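Local coordinates for protein RsfP (Uncultured bacterium, PDB 4GLJ) that probably cleaves methylthioadenosine with phosphate, as a methylthioadenosine phosphorylase of the phosphorylase superfamily, and also binds the dye rhodamine B, at residues D110-T121 with Q164-E175. Sequence-based numbering, arbitrary orientation.
Sequences DMVIPDQMIDMT and QCHAKATYVCIE
The carboxylate of D110 meets both Q164 and H166 where two parallel strands begin to pair in the central sheet of the phosphorylase fold. H166 NE2 donates to D110 OD2 at 2.9 Å; OD2 lies close to the imidazole plane, while the carboxylate itself is turned 50° from the ring and is met from above its own plane. Q164 N reaches D110 OD1 at 2.9 Å from above the carboxylate plane. An alanine in place of D110 would probably leave H166 NE2 and Q164 N without their acceptor and the imidazole freer to turn. The strands bend together at D115 and K168, 111-114 running beside 165-167 and 116-119 beside 169-173. Inside the corner, V112 CG1, anti to the backbone N (chi1 179°), presses on A169 CB at 3.5 Å, a tight fit. On the other face of the first arm, I113 CG1 lies against C165 SG at 3.7 Å, under helix 145-157. A169 O takes two backbone donors, D115 N and Q116 N, which pins the bend. Beyond it, the side chains of I118 and T170 cross, CG1 to CG2 at 3.9 Å, on a face where A183 of the second subunit packs. Further along, I174 touches rhodamine B. At the far end D119 OD1 accepts from T121 N in an Asx turn and, through its syn lone pair, from T121 OG1 at 2.7 Å.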
ATOM      1  N   ASP A 110     -10.417 -19.004 -20.851  1.00 29.90           N
ATOM      2  CA  ASP A 110     -11.703 -18.814 -20.211  1.00 29.08           C
ATOM      3  C   ASP A 110     -11.913 -17.316 -20.023  1.00 29.19           C
ATOM      4  O   ASP A 110     -10.924 -16.489 -19.985  1.00 28.98           O
ATOM      5  CB  ASP A 110     -11.773 -19.457 -18.844  1.00 30.44           C
ATOM      6  CG  ASP A 110     -11.895 -20.981 -18.890  1.00 34.48           C
ATOM      7  OD1 ASP A 110     -12.075 -21.586 -19.991  1.00 35.34           O
ATOM      8  OD2 ASP A 110     -11.757 -21.565 -17.762  1.00 35.44           O
ATOM      9  N   MET A 111     -13.186 -16.950 -19.874  1.00 26.29           N
ATOM     10  CA  MET A 111     -13.517 -15.616 -19.335  1.00 25.48           C
ATOM     11  C   MET A 111     -14.156 -15.731 -17.978  1.00 25.64           C
ATOM     12  O   MET A 111     -14.696 -16.795 -17.621  1.00 28.08           O
ATOM     13  CB  MET A 111     -14.406 -14.844 -20.298  1.00 26.50           C
ATOM     14  CG  MET A 111     -13.872 -14.917 -21.746  1.00 32.16           C
ATOM     15  SD  MET A 111     -14.804 -13.809 -22.828  1.00 31.18           S
ATOM     16  CE  MET A 111     -14.146 -14.231 -24.442  1.00 31.15           C
ATOM     17  N   VAL A 112     -14.057 -14.635 -17.236  1.00 24.45           N
ATOM     18  CA  VAL A 112     -14.482 -14.569 -15.882  1.00 24.52           C
ATOM     19  C   VAL A 112     -15.199 -13.223 -15.740  1.00 24.65           C
ATOM     20  O   VAL A 112     -14.722 -12.160 -16.177  1.00 24.76           O
ATOM     21  CB  VAL A 112     -13.283 -14.662 -14.898  1.00 22.89           C
ATOM     22  CG1 VAL A 112     -13.789 -14.552 -13.465  1.00 26.03           C
ATOM     23  CG2 VAL A 112     -12.587 -16.034 -15.053  1.00 26.13           C
ATOM     24  N   ILE A 113     -16.370 -13.280 -15.126  1.00 24.27           N
ATOM     25  CA  ILE A 113     -17.110 -12.033 -14.825  1.00 25.14           C
ATOM     26  C   ILE A 113     -17.123 -11.881 -13.287  1.00 22.44           C
ATOM     27  O   ILE A 113     -17.976 -12.442 -12.593  1.00 23.95           O
ATOM     28  CB  ILE A 113     -18.616 -12.100 -15.320  1.00 26.64           C
ATOM     29  CG1 ILE A 113     -18.685 -12.613 -16.766  1.00 30.43           C
ATOM     30  CG2 ILE A 113     -19.329 -10.744 -15.137  1.00 25.07           C
ATOM     31  CD1 ILE A 113     -17.856 -11.794 -17.692  1.00 32.11           C
ATOM     32  N   PRO A 114     -16.168 -11.168 -12.758  1.00 20.07           N
ATOM     33  CA  PRO A 114     -16.085 -11.146 -11.267  1.00 21.63           C
ATOM     34  C   PRO A 114     -17.230 -10.349 -10.659  1.00 24.36           C
ATOM     35  O   PRO A 114     -17.878  -9.518 -11.355  1.00 23.61           O
ATOM     36  CB  PRO A 114     -14.734 -10.440 -11.022  1.00 19.42           C
ATOM     37  CG  PRO A 114     -14.524  -9.603 -12.272  1.00 20.92           C
ATOM     38  CD  PRO A 114     -15.017 -10.521 -13.391  1.00 20.75           C
ATOM     39  N   ASP A 115     -17.568 -10.655  -9.401  1.00 22.60           N
ATOM     40  CA  ASP A 115     -18.545  -9.842  -8.748  1.00 24.43           C
ATOM     41  C   ASP A 115     -17.855  -9.077  -7.606  1.00 24.36           C
ATOM     42  O   ASP A 115     -18.465  -8.171  -7.030  1.00 25.31           O
ATOM     43  CB  ASP A 115     -19.730 -10.701  -8.242  1.00 27.67           C
ATOM     44  CG  ASP A 115     -19.313 -11.718  -7.172  1.00 31.67           C
ATOM     45  OD1 ASP A 115     -18.157 -12.198  -7.141  1.00 30.54           O
ATOM     46  OD2 ASP A 115     -20.149 -12.046  -6.329  1.00 35.40           O
ATOM     47  N   GLN A 116     -16.581  -9.414  -7.281  1.00 22.32           N
ATOM     48  CA  GLN A 116     -15.961  -8.715  -6.159  1.00 20.21           C
ATOM     49  C   GLN A 116     -14.576  -8.320  -6.578  1.00 20.23           C
ATOM     50  O   GLN A 116     -14.027  -8.849  -7.569  1.00 20.91           O
ATOM     51  CB  GLN A 116     -15.931  -9.624  -4.898  1.00 20.53           C
ATOM     52  CG  GLN A 116     -17.272  -9.622  -4.092  1.00 22.01           C
ATOM     53  CD  GLN A 116     -17.593  -8.184  -3.583  1.00 24.07           C
ATOM     54  OE1 GLN A 116     -16.680  -7.444  -3.275  1.00 22.92           O
ATOM     55  NE2 GLN A 116     -18.877  -7.790  -3.575  1.00 25.17           N
ATOM     56  N   MET A 117     -13.948  -7.481  -5.761  1.00 21.30           N
ATOM     57  CA  MET A 117     -12.608  -6.956  -6.088  0.50 21.42           C
ATOM     58  C   MET A 117     -11.911  -6.672  -4.792  1.00 21.78           C
ATOM     59  O   MET A 117     -12.582  -6.383  -3.752  1.00 23.00           O
ATOM     60  CB  MET A 117     -12.722  -5.624  -6.805  0.50 21.22           C
ATOM     61  CG  MET A 117     -13.288  -5.727  -8.185  0.50 20.70           C
ATOM     62  SD  MET A 117     -13.442  -4.088  -8.859  0.50 24.55           S
ATOM     63  CE  MET A 117     -11.905  -3.907  -9.742  0.50 23.84           C
ATOM     64  N   ILE A 118     -10.581  -6.775  -4.795  1.00 22.63           N
ATOM     65  CA  ILE A 118      -9.819  -6.360  -3.603  1.00 21.72           C
ATOM     66  C   ILE A 118      -8.727  -5.424  -4.159  1.00 23.26           C
ATOM     67  O   ILE A 118      -8.029  -5.806  -5.082  1.00 21.00           O
ATOM     68  CB  ILE A 118      -9.166  -7.579  -2.925  1.00 21.55           C
ATOM     69  CG1 ILE A 118     -10.284  -8.551  -2.344  1.00 20.37           C
ATOM     70  CG2 ILE A 118      -8.141  -7.021  -1.921  1.00 21.55           C
ATOM     71  CD1 ILE A 118      -9.826  -9.840  -1.688  1.00 24.90           C
ATOM     72  N   ASP A 119      -8.641  -4.192  -3.628  1.00 21.12           N
ATOM     73  CA  ASP A 119      -7.699  -3.218  -4.127  1.00 22.46           C
ATOM     74  C   ASP A 119      -6.391  -3.297  -3.366  1.00 22.32           C
ATOM     75  O   ASP A 119      -6.289  -2.800  -2.248  1.00 21.32           O
ATOM     76  CB  ASP A 119      -8.267  -1.816  -4.020  1.00 20.38           C
ATOM     77  CG  ASP A 119      -7.383  -0.775  -4.699  1.00 22.31           C
ATOM     78  OD1 ASP A 119      -6.342  -1.134  -5.286  1.00 22.27           O
ATOM     79  OD2 ASP A 119      -7.761   0.424  -4.649  1.00 25.60           O
ATOM     80  N   MET A 120      -5.405  -3.972  -3.957  0.65 20.64           N
ATOM     81  CA  MET A 120      -4.038  -3.998  -3.391  0.65 20.57           C
ATOM     82  C   MET A 120      -3.082  -2.971  -4.007  0.65 20.68           C
ATOM     83  O   MET A 120      -1.900  -2.999  -3.693  0.65 20.60           O
ATOM     84  CB  MET A 120      -3.406  -5.385  -3.632  0.65 21.95           C
ATOM     85  CG  MET A 120      -4.200  -6.478  -2.903  0.65 24.95           C
ATOM     86  SD  MET A 120      -4.419  -6.224  -1.131  0.65 27.31           S
ATOM     87  CE  MET A 120      -2.767  -6.064  -0.509  0.65 27.66           C
ATOM     88  N   THR A 121      -3.565  -2.107  -4.885  1.00 20.18           N
ATOM     89  CA  THR A 121      -2.714  -1.101  -5.514  1.00 20.61           C
ATOM     90  C   THR A 121      -2.226  -0.126  -4.450  1.00 22.36           C
ATOM     91  O   THR A 121      -2.824  -0.054  -3.378  1.00 23.43           O
ATOM     92  CB  THR A 121      -3.393  -0.288  -6.630  1.00 21.05           C
ATOM     93  OG1 THR A 121      -4.409   0.595  -6.117  1.00 22.25           O
ATOM     94  CG2 THR A 121      -3.974  -1.273  -7.762  1.00 18.44           C
ATOM     95  N   GLN A 164     -14.713 -21.543 -21.254  1.00 39.17           N
ATOM     96  CA  GLN A 164     -16.021 -21.303 -20.705  1.00 39.39           C
ATOM     97  C   GLN A 164     -15.989 -19.976 -19.984  1.00 35.40           C
ATOM     98  O   GLN A 164     -14.926 -19.382 -19.892  1.00 33.82           O
ATOM     99  CB  GLN A 164     -16.452 -22.429 -19.785  1.00 45.54           C
ATOM    100  CG  GLN A 164     -15.598 -22.659 -18.573  1.00 51.94           C
ATOM    101  CD  GLN A 164     -16.040 -23.943 -17.828  1.00 59.69           C
ATOM    102  OE1 GLN A 164     -17.223 -24.118 -17.544  1.00 60.89           O
ATOM    103  NE2 GLN A 164     -15.083 -24.846 -17.528  1.00 58.11           N
ATOM    104  N   CYS A 165     -17.132 -19.506 -19.480  1.00 32.27           N
ATOM    105  CA  CYS A 165     -17.197 -18.258 -18.756  1.00 31.27           C
ATOM    106  C   CYS A 165     -17.649 -18.575 -17.322  1.00 30.71           C
ATOM    107  O   CYS A 165     -18.620 -19.367 -17.123  1.00 33.70           O
ATOM    108  CB  CYS A 165     -18.252 -17.342 -19.428  1.00 32.16           C
ATOM    109  SG  CYS A 165     -18.318 -15.695 -18.698  1.00 35.08           S
ATOM    110  N   HIS A 166     -17.004 -17.975 -16.340  1.00 30.57           N
ATOM    111  CA  HIS A 166     -17.296 -18.169 -14.949  1.00 33.72           C
ATOM    112  C   HIS A 166     -17.790 -16.896 -14.359  1.00 32.34           C
ATOM    113  O   HIS A 166     -17.213 -15.858 -14.603  1.00 31.29           O
ATOM    114  CB  HIS A 166     -16.048 -18.594 -14.205  1.00 32.61           C
ATOM    115  CG  HIS A 166     -15.296 -19.710 -14.852  1.00 32.58           C
ATOM    116  ND1 HIS A 166     -15.393 -20.959 -14.453  1.00 33.21           N
ATOM    117  CD2 HIS A 166     -14.400 -19.709 -15.885  1.00 31.67           C
ATOM    118  CE1 HIS A 166     -14.616 -21.724 -15.201  1.00 35.23           C
ATOM    119  NE2 HIS A 166     -14.007 -20.959 -16.070  1.00 34.41           N
ATOM    120  N   ALA A 167     -18.856 -16.923 -13.574  1.00 33.49           N
ATOM    121  CA  ALA A 167     -19.273 -15.664 -12.898  1.00 34.54           C
ATOM    122  C   ALA A 167     -18.981 -15.767 -11.414  1.00 34.98           C
ATOM    123  O   ALA A 167     -18.640 -16.838 -10.958  1.00 41.26           O
ATOM    124  CB  ALA A 167     -20.768 -15.433 -13.133  1.00 38.63           C
ATOM    125  N   LYS A 168     -19.202 -14.708 -10.651  1.00 33.69           N
ATOM    126  CA  LYS A 168     -19.098 -14.710  -9.187  1.00 37.12           C
ATOM    127  C   LYS A 168     -17.681 -15.029  -8.649  1.00 38.50           C
ATOM    128  O   LYS A 168     -17.508 -15.869  -7.757  1.00 45.00           O
ATOM    129  CB  LYS A 168     -20.089 -15.634  -8.490  1.00 41.69           C
ATOM    130  CG  LYS A 168     -21.549 -15.488  -8.928  1.00 48.80           C
ATOM    131  CD  LYS A 168     -22.027 -14.026  -8.989  1.00 52.26           C
ATOM    132  CE  LYS A 168     -23.474 -13.892  -9.499  1.00 53.09           C
ATOM    133  NZ  LYS A 168     -24.192 -15.187  -9.394  1.00 54.66           N
ATOM    134  N   ALA A 169     -16.719 -14.314  -9.154  1.00 31.48           N
ATOM    135  CA  ALA A 169     -15.295 -14.441  -8.782  1.00 29.43           C
ATOM    136  C   ALA A 169     -14.780 -13.128  -8.158  1.00 28.01           C
ATOM    137  O   ALA A 169     -15.411 -12.035  -8.312  1.00 25.96           O
ATOM    138  CB  ALA A 169     -14.484 -14.741 -10.060  1.00 26.11           C
ATOM    139  N   THR A 170     -13.682 -13.237  -7.415  1.00 25.95           N
ATOM    140  CA  THR A 170     -13.027 -12.065  -6.821  1.00 23.76           C
ATOM    141  C   THR A 170     -11.737 -11.709  -7.559  1.00 25.78           C
ATOM    142  O   THR A 170     -10.879 -12.593  -7.708  1.00 24.70           O
ATOM    143  CB  THR A 170     -12.713 -12.306  -5.341  1.00 25.56           C
ATOM    144  OG1 THR A 170     -13.957 -12.424  -4.671  1.00 26.89           O
ATOM    145  CG2 THR A 170     -11.944 -11.109  -4.772  1.00 23.67           C
ATOM    146  N   TYR A 171     -11.630 -10.450  -8.042  1.00 22.56           N
ATOM    147  CA  TYR A 171     -10.462  -9.918  -8.790  1.00 22.07           C
ATOM    148  C   TYR A 171      -9.582  -9.204  -7.791  1.00 23.27           C
ATOM    149  O   TYR A 171     -10.010  -8.260  -7.142  1.00 21.63           O
ATOM    150  CB  TYR A 171     -10.963  -8.897  -9.835  1.00 22.24           C
ATOM    151  CG  TYR A 171      -9.956  -8.128 -10.716  1.00 23.77           C
ATOM    152  CD1 TYR A 171      -9.071  -7.127 -10.178  1.00 23.63           C
ATOM    153  CD2 TYR A 171      -9.955  -8.300 -12.108  1.00 26.68           C
ATOM    154  CE1 TYR A 171      -8.198  -6.375 -11.027  1.00 24.87           C
ATOM    155  CE2 TYR A 171      -9.096  -7.521 -12.936  1.00 25.01           C
ATOM    156  CZ  TYR A 171      -8.221  -6.584 -12.391  1.00 26.32           C
ATOM    157  OH  TYR A 171      -7.436  -5.842 -13.309  1.00 28.08           O
ATOM    158  N   VAL A 172      -8.310  -9.629  -7.679  1.00 20.85           N
ATOM    159  CA  VAL A 172      -7.416  -8.858  -6.802  1.00 19.43           C
ATOM    160  C   VAL A 172      -6.575  -7.995  -7.759  1.00 20.34           C
ATOM    161  O   VAL A 172      -6.000  -8.497  -8.705  1.00 19.22           O
ATOM    162  CB  VAL A 172      -6.541  -9.750  -5.870  1.00 22.23           C
ATOM    163  CG1 VAL A 172      -5.720 -10.724  -6.686  1.00 21.75           C
ATOM    164  CG2 VAL A 172      -5.547  -8.848  -5.098  1.00 21.53           C
ATOM    165  N   CYS A 173      -6.464  -6.686  -7.444  1.00 19.64           N
ATOM    166  CA  CYS A 173      -5.753  -5.764  -8.290  1.00 20.04           C
ATOM    167  C   CYS A 173      -4.461  -5.418  -7.582  1.00 21.00           C
ATOM    168  O   CYS A 173      -4.518  -4.878  -6.507  1.00 20.50           O
ATOM    169  CB  CYS A 173      -6.536  -4.477  -8.465  1.00 20.99           C
ATOM    170  SG  CYS A 173      -5.898  -3.528  -9.919  1.00 22.84           S
ATOM    171  N   ILE A 174      -3.331  -5.614  -8.271  1.00 20.58           N
ATOM    172  CA  ILE A 174      -2.038  -5.299  -7.668  1.00 20.40           C
ATOM    173  C   ILE A 174      -1.436  -4.143  -8.432  1.00 20.68           C
ATOM    174  O   ILE A 174      -1.900  -3.762  -9.558  1.00 21.53           O
ATOM    175  CB  ILE A 174      -1.098  -6.545  -7.681  1.00 18.83           C
ATOM    176  CG1 ILE A 174      -0.748  -6.968  -9.138  1.00 20.37           C
ATOM    177  CG2 ILE A 174      -1.683  -7.699  -6.810  1.00 20.27           C
ATOM    178  CD1 ILE A 174       0.483  -7.904  -9.196  1.00 25.99           C
ATOM    179  N   GLU A 175      -0.412  -3.556  -7.831  1.00 20.49           N
ATOM    180  CA  GLU A 175       0.221  -2.365  -8.382  1.00 20.25           C
ATOM    181  C   GLU A 175       0.975  -2.688  -9.692  1.00 20.01           C
ATOM    182  O   GLU A 175       0.874  -1.924 -10.618  1.00 21.30           O
ATOM    183  CB  GLU A 175       1.200  -1.760  -7.332  1.00 21.79           C
ATOM    184  CG  GLU A 175       1.852  -0.446  -7.776  1.00 22.98           C
ATOM    185  CD  GLU A 175       0.767   0.592  -8.155  1.00 29.74           C
ATOM    186  OE1 GLU A 175      -0.096   0.860  -7.300  1.00 26.07           O
ATOM    187  OE2 GLU A 175       0.729   1.179  -9.302  1.00 30.90           O
TER
HETATM  188  O   HOH W   1     -12.476 -24.134 -18.728  1.00 47.60           O
HETATM  189  O   HOH W   2     -16.589 -13.366  -5.303  1.00 27.79           O
HETATM  190  O   HOH W   3       0.135  -4.467  -5.087  1.00 24.46           O